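Local coordinates for protein glutathione S-transferase (Cupriavidus metallidurans, PDB 4MK3) that probably catalyses the transfer of glutathione to electrophilic substrates, and binds the oxidised derivative glutathione sulfinic acid in its pocket, at residues S31-V37 / K70-L74; E111-W115 / K167-T171; Y175-V180 / I212-F218; V182-A187 / L205-Q209. All blocks are in the same frame, centred on the assembly; numbering follows the deposited sequence.

How the contacts relate
Contact 1 builds part of the glutathione sulfinic acid pocket in the thioredoxin-like domain; the other three lie in the helical domain. Contacts 3 and 4 share helix 177-192, with centres about 9 Å apart, and contact 4 is nested inside the chain loop that contact 3 closes. Contact 2 lies about 12 Å from contact 3, centre to centre, and joins it where Cys170 N reaches Asp179 OD1, 2.8 Å apart. Helix 32-44 links the domains: Arg35 NH2 of contact 1 is 2.9 Å from Phe218 O of contact 3, and Cys184 of contact 4 packs against Lys36. Contacts 1 and 2 do not touch, their nearest atoms being about 6 Å apart.

Contact 1: S31-V37 / K70-L74; sequences SPYARKV and KVPCL. With GSF (L-gamma-glutamyl-3-sulfino-L-alanylglycine), chain E.
Tyr33 and Pro72 meet where the first helix of the thioredoxin-like domain faces the loop carrying its hallmark cis-proline, and glutathione sulfinic acid lies across the join. Val71 grips the ligand's cysteinyl unit with both backbone groups: its N donates to GSF O2 at 3.0 Å, and its O accepts from GSF N2 at 2.9 Å. Lys70 curls back over the ligand, its chain bent at the last torsion (chi4 -78°), and NZ donates both to the glycyl carboxylate oxygen GSF O32 and to the gamma-glutamyl carbonyl GSF OE1. The Tyr33 ring carries GSF CB1 over the centre of one face, while sulfinate oxygen GSF O2S lies in the ring plane at its edge. Ser31 OG donates to that same oxygen, though at 2.4 Å the modelled bond is too short to trust in detail. Asp84 and Ser85 of the same subunit also hydrogen-bond the ligand, as do Arg148 and Lys152 of the second subunit.

Behind this shell the peptide before Pro72 is cis, and the proline ring packs on the helix: CD meets Tyr33 CB at 3.7 Å and CG meets Val37 CG2 at 3.9 Å. Tyr33 OH is hydrogen-bonded to Asp124 OD1. Ser31 is also the N-cap of helix 32-44, its OG turned anti to its own N (chi1 166°) and accepting from Ala34 N at 3.0 Å.

Contact 2: E111-W115 / K167-T171; sequences EVRCW and KTWCT
Cys170 O, 3.6 Å from Trp115 NE1, is gripped by two donors: Lys167 NZ at 2.8 Å, tilted 25° from the carbonyl plane, and the bridging water 1. This water lies in the plane of the indole, at its edge, where it accepts the N-H of Trp115 NE1 at 2.8 Å. It also donates to Glu111 OE2, so the helix and the loop are joined through one solvent molecule. Glu111 was built in two conformers, and its half of the bridge is therefore provisional; the same holds for its carboxylate oxygen OE2 standing 4.4 Å from Lys167 NZ, too far apart for a salt bridge, though the charges may still attract.

Away from the water, the CB-SG bond of Cys170 lies along one face of the Trp115 indole. CB makes a CH-pi contact with the five-membered ring, 3.8 Å from the centroid. SG, anti to its own carbonyl carbon (chi1 -74°), is thereby laid over the six-membered ring in a sulfur-aromatic contact, 3.7 Å from the centroid and only 7° off the normal. Thr171 turns its methyl to the helix: CG2 meets Val112 CG2 at 3.9 Å and also touches Glu111 and Trp115.

The contact thus ties helix 106-134 to the loop between helices 143-164 and 177-192 in the all-helical domain. Ala178 of helix 177-192 packs on both Trp115 and Cys170, and the Lys167 ammonium reaches back to Gly163 O at the end of helix 143-164.

Contact 3: Y175-V180 / I212-F218; sequences YTLADV and IEKRQSF
Asp179 and Ile212 bring the backbones closest, CA to CA 7.9 Å, where the start of helix 177-192 faces a type I turn from Ile212 to Arg215. Ile212 reaches over this gap with its CD1, 3.2 Å from Asp179 O, and the same methyl lies in the plane of the Tyr175 ring at its edge. The Arg215 guanidinium lies flat on one face of the Tyr175 ring, planes 18° apart and centres 3.6 Å apart, a stacked cation-pi pair. A bend in the arginine chain (chi3 73°) brings the group over the ring, with NE shifted toward the hydroxyl end, 3.2 Å from Tyr175 CZ. Glu43 forms a salt bridge with that NE and accepts from Ser217 OG, an anion that probably steadies the cation over the ring. Phe218 turns its ring edge to Tyr175 OH. Thr176, N-cap of helix 177-192, forms a capping box with Asp179, as in the Ser/Thr-x-x-Asp box of other glutathione transferases: Thr176 N donates to the anti lone pair of Asp179 OD2 at 2.8 Å, and Thr176 OG1 accepts from Ala178 N.

Val39 of helix 32-44 packs on Tyr175, Val180 and Ser217, placing the contact at the seam between the thioredoxin-like and helical domains.

Contact 4: V182-A187 / L205-Q209; sequences VGCALA and LVAFQ
Leu186 and Phe208 lie at the apolar centre of a helix crossing in the all-helical domain of the glutathione transferase fold. The axes of the short segments 182-187 and 205-209 come within 10.6 Å and run at 107° to each other, so the helices meet nearly at right angles. Leu186 CD1 reaches across to the other helix, 4.1 Å from Phe208 CD1 and 4.2 Å from Leu205 CB. Phe208, its CG swung anti to the backbone N (chi1 166°), extends its ring toward the start of segment 182-187. There Val182 CG1 meets Phe208 CE1 at 3.7 Å, and the ring turns its edge to Gly183 N.

Leu157, Met160 and Leu164 of helix 143-164 pack against these same residues, while Trp198 of helix 198-201 touches Leu186 and Leu205. The contact is therefore part of a core shared by several helices.

Toward the polar edge, Gln209 approaches Gly183, where the two backbones come nearest, 6.2 Å between CA atoms. A bend at its second torsion (chi2 69°) brings the amide to the helix backbone, and NE2 donates to Gly183 O at 3.1 Å, coming in from the flank of a carbonyl that already accepts the helical bond from Ala187 N. The methyl of Ala187 lies beside the same nitrogen. The amide oxygen fares differently: buried and with no polar partner in the model, Gln209 OE1 rests 3.4 Å from Leu186 CD1.

Contact 1: S31-V37 / K70-L74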
# COMPACT_ATOMS: atom_id res chain seq x y z
N SER A 31 6.41 -14.06 -5.58
CA SER A 31 5.91 -12.78 -5.05
C SER A 31 4.80 -13.03 -4.04
O SER A 31 3.78 -13.62 -4.39
CB SER A 31 5.37 -11.88 -6.17
OG SER A 31 4.60 -10.79 -5.63
N PRO A 32 4.99 -12.56 -2.79
CA PRO A 32 3.94 -12.81 -1.79
C PRO A 32 2.72 -11.94 -2.00
O PRO A 32 1.60 -12.34 -1.66
CB PRO A 32 4.65 -12.52 -0.48
CG PRO A 32 5.73 -11.55 -0.81
CD PRO A 32 6.19 -11.93 -2.19
N TYR A 33 2.91 -10.75 -2.57
CA TYR A 33 1.78 -9.90 -2.92
C TYR A 33 0.99 -10.54 -4.05
O TYR A 33 -0.24 -10.49 -4.06
CB TYR A 33 2.26 -8.51 -3.36
CG TYR A 33 3.19 -7.78 -2.40
CD1 TYR A 33 2.72 -6.99 -1.38
CD2 TYR A 33 4.55 -7.83 -2.61
CE1 TYR A 33 3.61 -6.31 -0.54
CE2 TYR A 33 5.43 -7.18 -1.81
CZ TYR A 33 4.97 -6.42 -0.79
OH TYR A 33 5.87 -5.74 -0.01
N ALA A 34 1.69 -11.11 -5.02
CA ALA A 34 1.00 -11.80 -6.09
C ALA A 34 0.35 -13.07 -5.57
O ALA A 34 -0.73 -13.45 -6.03
CB ALA A 34 1.96 -12.13 -7.22
N ARG A 35 0.95 -13.71 -4.56
CA ARG A 35 0.35 -14.92 -4.02
C ARG A 35 -0.99 -14.60 -3.36
O ARG A 35 -1.95 -15.35 -3.50
CB ARG A 35 1.24 -15.64 -3.02
CG ARG A 35 0.66 -17.00 -2.62
CD ARG A 35 1.39 -17.64 -1.49
NE ARG A 35 0.98 -19.03 -1.32
CZ ARG A 35 1.54 -19.86 -0.47
NH1 ARG A 35 2.51 -19.43 0.34
NH2 ARG A 35 1.16 -21.12 -0.42
N LYS A 36 -1.05 -13.47 -2.67
CA LYS A 36 -2.31 -13.03 -2.09
C LYS A 36 -3.41 -12.93 -3.14
O LYS A 36 -4.53 -13.42 -2.95
CB LYS A 36 -2.12 -11.68 -1.37
CG LYS A 36 -3.40 -11.08 -0.80
CD LYS A 36 -3.16 -9.75 -0.07
CE LYS A 36 -2.61 -8.72 -1.02
NZ LYS A 36 -2.53 -7.35 -0.42
N VAL A 37 -3.09 -12.32 -4.28
CA VAL A 37 -4.05 -12.20 -5.37
C VAL A 37 -4.42 -13.56 -5.95
O VAL A 37 -5.58 -13.83 -6.22
CB VAL A 37 -3.50 -11.28 -6.47
CG1 VAL A 37 -4.34 -11.39 -7.74
CG2 VAL A 37 -3.40 -9.84 -5.95
N LYS A 70 5.90 -2.88 -10.90
CA LYS A 70 5.72 -3.93 -9.90
C LYS A 70 4.68 -4.96 -10.30
O LYS A 70 3.75 -4.67 -11.07
CB LYS A 70 5.35 -3.33 -8.53
CG LYS A 70 6.45 -2.51 -7.91
CD LYS A 70 5.97 -1.80 -6.66
CE LYS A 70 7.08 -1.08 -6.01
NZ LYS A 70 7.91 -2.05 -5.25
N VAL A 71 4.85 -6.17 -9.80
CA VAL A 71 3.81 -7.19 -9.83
C VAL A 71 3.27 -7.37 -8.43
O VAL A 71 3.99 -7.15 -7.44
CB VAL A 71 4.31 -8.54 -10.38
CG1 VAL A 71 4.62 -8.42 -11.85
CG2 VAL A 71 5.53 -9.04 -9.61
N PRO A 72 2.00 -7.79 -8.31
CA PRO A 72 1.08 -8.17 -9.38
C PRO A 72 0.47 -7.00 -10.11
O PRO A 72 0.31 -5.90 -9.59
CB PRO A 72 -0.02 -8.94 -8.64
CG PRO A 72 -0.00 -8.36 -7.23
CD PRO A 72 1.42 -8.04 -6.97
N CYS A 73 0.09 -7.29 -11.35
CA CYS A 73 -0.68 -6.36 -12.16
C CYS A 73 -1.66 -7.19 -12.96
O CYS A 73 -1.29 -8.14 -13.66
CB CYS A 73 0.24 -5.53 -13.07
SG CYS A 73 -0.65 -4.33 -14.07
N LEU A 74 -2.95 -6.86 -12.85
CA LEU A 74 -4.00 -7.54 -13.59
C LEU A 74 -4.38 -6.73 -14.81
O LEU A 74 -4.65 -5.53 -14.70
CB LEU A 74 -5.23 -7.71 -12.69
CG LEU A 74 -6.38 -8.54 -13.25
CD1 LEU A 74 -6.04 -10.03 -13.24
CD2 LEU A 74 -7.66 -8.27 -12.45
CB1 GSF E . 3.88 -4.05 -3.79
CG1 GSF E . 4.27 -5.07 -4.85
CD1 GSF E . 5.77 -5.25 -4.96
OE1 GSF E . 6.58 -4.54 -4.40
C1 GSF E . 1.44 -4.50 -3.92
O11 GSF E . 1.17 -5.24 -4.89
O12 GSF E . 0.82 -4.67 -2.83
N1 GSF E . 2.25 -2.35 -3.11
CA1 GSF E . 2.50 -3.44 -4.05
N2 GSF E . 6.19 -6.32 -5.74
CA2 GSF E . 7.58 -6.55 -5.95
CB2 GSF E . 7.81 -7.99 -6.29
SG2 GSF E . 7.74 -9.07 -4.91
O1S GSF E . 8.51 -10.27 -5.29
O2S GSF E . 6.31 -9.38 -4.62
C2 GSF E . 8.05 -5.84 -7.20
O2 GSF E . 7.41 -5.92 -8.24
N3 GSF E . 9.23 -5.11 -7.12
CA3 GSF E . 9.75 -4.46 -8.29
C3 GSF E . 10.25 -3.04 -8.00
O31 GSF E . 10.93 -2.46 -8.90
O32 GSF E . 10.00 -2.47 -6.92

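Contact 2: E111-W115 / K167-T171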
# COMPACT_ATOMS: atom_id res chain seq x y z
N GLU A 111 -11.76 -3.62 9.63
CA GLU A 111 -10.99 -4.61 10.35
C GLU A 111 -10.18 -5.49 9.39
O GLU A 111 -8.99 -5.69 9.57
CB GLU A 111 -11.93 -5.46 11.20
CG GLU A 111 -11.26 -6.51 12.06
CD GLU A 111 -12.29 -7.41 12.76
OE1 GLU A 111 -13.49 -7.38 12.38
OE2 GLU A 111 -11.91 -8.16 13.68
N VAL A 112 -10.83 -5.99 8.35
CA VAL A 112 -10.16 -6.82 7.35
C VAL A 112 -9.11 -6.05 6.58
O VAL A 112 -8.02 -6.58 6.33
CB VAL A 112 -11.22 -7.45 6.40
CG1 VAL A 112 -10.59 -8.06 5.14
CG2 VAL A 112 -12.02 -8.49 7.16
N ARG A 113 -9.40 -4.82 6.19
CA ARG A 113 -8.42 -4.07 5.42
C ARG A 113 -7.22 -3.64 6.28
O ARG A 113 -6.11 -3.54 5.76
CB ARG A 113 -9.08 -2.85 4.77
CG ARG A 113 -10.19 -3.13 3.75
CD ARG A 113 -10.05 -4.39 2.93
NE ARG A 113 -9.00 -4.40 1.92
CZ ARG A 113 -9.10 -3.92 0.68
NH1 ARG A 113 -10.20 -3.29 0.30
NH2 ARG A 113 -8.09 -4.05 -0.16
N CYS A 114 -7.43 -3.41 7.56
CA CYS A 114 -6.30 -3.10 8.42
C CYS A 114 -5.40 -4.33 8.62
O CYS A 114 -4.18 -4.23 8.58
CB CYS A 114 -6.80 -2.52 9.74
SG CYS A 114 -5.46 -2.03 10.83
N TRP A 115 -6.00 -5.50 8.78
CA TRP A 115 -5.23 -6.73 8.79
C TRP A 115 -4.41 -6.87 7.52
O TRP A 115 -3.24 -7.26 7.56
CB TRP A 115 -6.14 -7.95 8.92
CG TRP A 115 -6.48 -8.36 10.32
CD1 TRP A 115 -7.66 -8.19 10.98
CD2 TRP A 115 -5.60 -9.05 11.21
NE1 TRP A 115 -7.57 -8.72 12.26
CE2 TRP A 115 -6.32 -9.26 12.41
CE3 TRP A 115 -4.29 -9.51 11.12
CZ2 TRP A 115 -5.76 -9.92 13.50
CZ3 TRP A 115 -3.74 -10.18 12.21
CH2 TRP A 115 -4.47 -10.37 13.39
N LYS A 167 -8.88 -16.53 18.64
CA LYS A 167 -9.91 -16.68 17.60
C LYS A 167 -9.54 -17.73 16.57
O LYS A 167 -8.38 -18.05 16.36
CB LYS A 167 -10.14 -15.33 16.90
CG LYS A 167 -10.81 -14.28 17.74
CD LYS A 167 -10.89 -12.93 17.01
CE LYS A 167 -9.53 -12.21 16.99
NZ LYS A 167 -9.61 -10.84 16.36
N THR A 168 -10.55 -18.26 15.90
CA THR A 168 -10.39 -19.22 14.81
C THR A 168 -9.72 -18.62 13.60
O THR A 168 -8.75 -19.19 13.06
CB THR A 168 -11.78 -19.82 14.45
OG1 THR A 168 -12.29 -20.54 15.58
CG2 THR A 168 -11.71 -20.75 13.24
N TRP A 169 -10.21 -17.46 13.18
CA TRP A 169 -9.64 -16.69 12.10
C TRP A 169 -9.40 -15.26 12.58
O TRP A 169 -9.83 -14.87 13.66
CB TRP A 169 -10.57 -16.68 10.88
CG TRP A 169 -10.78 -18.02 10.21
CD1 TRP A 169 -11.95 -18.73 10.17
CD2 TRP A 169 -9.83 -18.77 9.45
NE1 TRP A 169 -11.78 -19.87 9.44
CE2 TRP A 169 -10.49 -19.92 8.98
CE3 TRP A 169 -8.48 -18.58 9.12
CZ2 TRP A 169 -9.85 -20.87 8.17
CZ3 TRP A 169 -7.85 -19.53 8.32
CH2 TRP A 169 -8.54 -20.67 7.87
N CYS A 170 -8.71 -14.48 11.78
CA CYS A 170 -8.31 -13.14 12.21
C CYS A 170 -9.45 -12.29 12.74
O CYS A 170 -9.25 -11.57 13.72
CB CYS A 170 -7.62 -12.39 11.07
SG CYS A 170 -5.94 -12.95 10.72
N THR A 171 -10.61 -12.36 12.10
CA THR A 171 -11.76 -11.58 12.52
C THR A 171 -12.83 -12.39 13.23
O THR A 171 -13.92 -11.90 13.46
CB THR A 171 -12.41 -10.81 11.37
OG1 THR A 171 -13.00 -11.72 10.42
CG2 THR A 171 -11.36 -9.94 10.68
O HOH W 1 -9.46 -8.43 14.35
O HOH W 2 -15.54 -9.89 13.57
O HOH W 3 -13.35 -9.23 15.33

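Contact 3: Y175-V180 / I212-F218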
# COMPACT_ATOMS: atom_id res chain seq x y z
N TYR A 175 -13.26 -16.98 7.53
CA TYR A 175 -12.09 -16.74 6.69
C TYR A 175 -12.35 -15.54 5.79
O TYR A 175 -13.39 -15.46 5.13
CB TYR A 175 -11.89 -17.98 5.85
CG TYR A 175 -10.73 -18.03 4.86
CD1 TYR A 175 -9.44 -18.26 5.27
CD2 TYR A 175 -10.98 -17.93 3.51
CE1 TYR A 175 -8.41 -18.36 4.36
CE2 TYR A 175 -9.96 -18.03 2.59
CZ TYR A 175 -8.69 -18.26 3.03
OH TYR A 175 -7.67 -18.42 2.12
N THR A 176 -11.39 -14.62 5.79
CA THR A 176 -11.47 -13.39 5.00
C THR A 176 -10.12 -13.09 4.37
O THR A 176 -9.13 -13.79 4.55
CB THR A 176 -11.85 -12.17 5.88
OG1 THR A 176 -10.77 -11.88 6.78
CG2 THR A 176 -13.15 -12.39 6.66
N LEU A 177 -10.11 -11.99 3.61
CA LEU A 177 -8.86 -11.50 3.05
C LEU A 177 -7.80 -11.25 4.12
O LEU A 177 -6.60 -11.32 3.83
CB LEU A 177 -9.15 -10.22 2.26
CG LEU A 177 -7.96 -9.52 1.60
CD1 LEU A 177 -7.27 -10.41 0.58
CD2 LEU A 177 -8.44 -8.23 0.92
N ALA A 178 -8.21 -10.95 5.36
CA ALA A 178 -7.23 -10.81 6.42
C ALA A 178 -6.38 -12.06 6.57
O ALA A 178 -5.14 -11.99 6.67
CB ALA A 178 -7.94 -10.49 7.74
N ASP A 179 -7.05 -13.21 6.60
CA ASP A 179 -6.35 -14.49 6.73
C ASP A 179 -5.48 -14.78 5.54
O ASP A 179 -4.34 -15.25 5.69
CB ASP A 179 -7.40 -15.58 6.93
CG ASP A 179 -8.29 -15.27 8.09
OD1 ASP A 179 -7.81 -15.34 9.26
OD2 ASP A 179 -9.46 -14.90 7.85
N VAL A 180 -6.00 -14.53 4.34
CA VAL A 180 -5.18 -14.71 3.13
C VAL A 180 -3.87 -13.92 3.24
O VAL A 180 -2.79 -14.46 3.00
CB VAL A 180 -5.96 -14.26 1.88
CG1 VAL A 180 -5.10 -14.37 0.63
CG2 VAL A 180 -7.22 -15.07 1.69
N ILE A 212 -4.26 -22.88 7.51
CA ILE A 212 -4.47 -22.18 6.27
C ILE A 212 -3.71 -22.88 5.14
O ILE A 212 -4.18 -22.88 3.98
CB ILE A 212 -4.14 -20.69 6.39
CG1 ILE A 212 -4.94 -19.89 5.34
CG2 ILE A 212 -2.65 -20.46 6.29
CD1 ILE A 212 -4.79 -18.41 5.50
N GLU A 213 -2.57 -23.50 5.44
CA GLU A 213 -1.76 -24.09 4.38
C GLU A 213 -2.38 -25.39 3.85
O GLU A 213 -1.91 -25.94 2.85
CB GLU A 213 -0.33 -24.32 4.85
CG GLU A 213 -0.19 -25.45 5.83
CD GLU A 213 1.17 -25.50 6.48
OE1 GLU A 213 2.00 -24.59 6.26
OE2 GLU A 213 1.40 -26.46 7.24
N LYS A 214 -3.42 -25.88 4.51
CA LYS A 214 -4.18 -27.01 4.02
C LYS A 214 -5.27 -26.62 3.02
O LYS A 214 -5.88 -27.49 2.40
CB LYS A 214 -4.81 -27.76 5.18
CG LYS A 214 -3.82 -28.50 6.02
CD LYS A 214 -4.51 -29.09 7.24
CE LYS A 214 -3.54 -29.82 8.14
NZ LYS A 214 -4.26 -30.39 9.31
N ARG A 215 -5.52 -25.32 2.86
CA ARG A 215 -6.50 -24.88 1.88
C ARG A 215 -5.94 -25.08 0.48
O ARG A 215 -4.76 -24.86 0.24
CB ARG A 215 -6.87 -23.41 2.09
CG ARG A 215 -7.60 -23.15 3.42
CD ARG A 215 -8.07 -21.73 3.51
NE ARG A 215 -9.20 -21.44 2.65
CZ ARG A 215 -10.48 -21.56 2.99
NH1 ARG A 215 -10.81 -21.99 4.23
NH2 ARG A 215 -11.44 -21.26 2.13
N GLN A 216 -6.81 -25.48 -0.43
CA GLN A 216 -6.42 -25.76 -1.81
C GLN A 216 -5.70 -24.55 -2.43
O GLN A 216 -4.71 -24.71 -3.17
CB GLN A 216 -7.63 -26.12 -2.65
CG GLN A 216 -7.24 -26.74 -3.98
CD GLN A 216 -6.55 -28.06 -3.79
OE1 GLN A 216 -7.08 -28.96 -3.13
NE2 GLN A 216 -5.35 -28.20 -4.35
N SER A 217 -6.19 -23.36 -2.17
CA SER A 217 -5.61 -22.15 -2.73
C SER A 217 -4.15 -21.95 -2.32
O SER A 217 -3.34 -21.45 -3.10
CB SER A 217 -6.45 -20.96 -2.32
OG SER A 217 -6.45 -20.88 -0.90
N PHE A 218 -3.82 -22.30 -1.09
CA PHE A 218 -2.44 -22.24 -0.63
C PHE A 218 -1.61 -23.38 -1.21
O PHE A 218 -0.48 -23.17 -1.68
CB PHE A 218 -2.37 -22.20 0.91
CG PHE A 218 -2.54 -20.80 1.46
CD1 PHE A 218 -3.78 -20.22 1.53
CD2 PHE A 218 -1.44 -20.07 1.84
CE1 PHE A 218 -3.93 -18.92 2.01
CE2 PHE A 218 -1.57 -18.76 2.31
CZ PHE A 218 -2.82 -18.20 2.38

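Contact 4: V182-A187 / L205-Q209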
# COMPACT_ATOMS: atom_id res chain seq x y z
N VAL A 182 -2.32 -12.52 5.87
CA VAL A 182 -1.45 -12.99 6.95
C VAL A 182 -0.77 -14.31 6.58
O VAL A 182 0.44 -14.46 6.74
CB VAL A 182 -2.23 -13.11 8.29
CG1 VAL A 182 -1.38 -13.81 9.34
CG2 VAL A 182 -2.66 -11.72 8.76
N GLY A 183 -1.53 -15.24 5.99
CA GLY A 183 -0.97 -16.50 5.58
C GLY A 183 0.15 -16.35 4.56
O GLY A 183 1.16 -17.05 4.58
N CYS A 184 -0.06 -15.44 3.62
CA CYS A 184 0.96 -15.16 2.61
C CYS A 184 2.23 -14.56 3.22
O CYS A 184 3.36 -14.90 2.80
CB CYS A 184 0.41 -14.25 1.52
SG CYS A 184 -0.76 -15.12 0.39
N ALA A 185 2.05 -13.70 4.22
CA ALA A 185 3.17 -13.05 4.89
C ALA A 185 3.97 -14.08 5.69
O ALA A 185 5.20 -14.12 5.61
CB ALA A 185 2.68 -11.90 5.78
N LEU A 186 3.29 -14.91 6.47
CA LEU A 186 3.99 -15.87 7.30
C LEU A 186 4.72 -16.91 6.45
O LEU A 186 5.86 -17.25 6.72
CB LEU A 186 3.03 -16.55 8.26
CG LEU A 186 2.36 -15.66 9.31
CD1 LEU A 186 1.38 -16.49 10.12
CD2 LEU A 186 3.43 -15.01 10.19
N ALA A 187 4.06 -17.36 5.37
CA ALA A 187 4.69 -18.30 4.47
C ALA A 187 5.91 -17.68 3.76
O ALA A 187 6.88 -18.37 3.46
CB ALA A 187 3.67 -18.79 3.42
N LEU A 205 -0.08 -18.22 15.90
CA LEU A 205 0.21 -18.08 14.48
C LEU A 205 0.61 -19.40 13.86
O LEU A 205 0.28 -19.66 12.70
CB LEU A 205 1.30 -17.04 14.27
CG LEU A 205 0.92 -15.61 14.69
CD1 LEU A 205 2.05 -14.68 14.32
CD2 LEU A 205 -0.37 -15.12 14.07
N VAL A 206 1.33 -20.24 14.60
CA VAL A 206 1.66 -21.58 14.12
C VAL A 206 0.39 -22.38 13.84
O VAL A 206 0.26 -23.01 12.79
CB VAL A 206 2.57 -22.32 15.09
CG1 VAL A 206 2.81 -23.75 14.63
CG2 VAL A 206 3.88 -21.56 15.22
N ALA A 207 -0.57 -22.35 14.77
CA ALA A 207 -1.80 -23.10 14.59
C ALA A 207 -2.58 -22.56 13.39
O ALA A 207 -3.14 -23.32 12.59
CB ALA A 207 -2.63 -23.05 15.87
N PHE A 208 -2.62 -21.24 13.28
CA PHE A 208 -3.25 -20.58 12.14
C PHE A 208 -2.63 -21.04 10.84
O PHE A 208 -3.33 -21.40 9.90
CB PHE A 208 -3.13 -19.06 12.32
CG PHE A 208 -3.42 -18.26 11.08
CD1 PHE A 208 -2.42 -17.98 10.17
CD2 PHE A 208 -4.68 -17.78 10.85
CE1 PHE A 208 -2.67 -17.23 9.05
CE2 PHE A 208 -4.95 -17.04 9.69
CZ PHE A 208 -3.95 -16.78 8.81
N GLN A 209 -1.30 -21.02 10.78
CA GLN A 209 -0.64 -21.31 9.51
C GLN A 209 -0.80 -22.77 9.12
O GLN A 209 -0.95 -23.11 7.93
CB GLN A 209 0.84 -20.92 9.56
CG GLN A 209 1.48 -20.85 8.17
CD GLN A 209 0.97 -19.70 7.33
OE1 GLN A 209 0.29 -18.80 7.82
NE2 GLN A 209 1.28 -19.73 6.05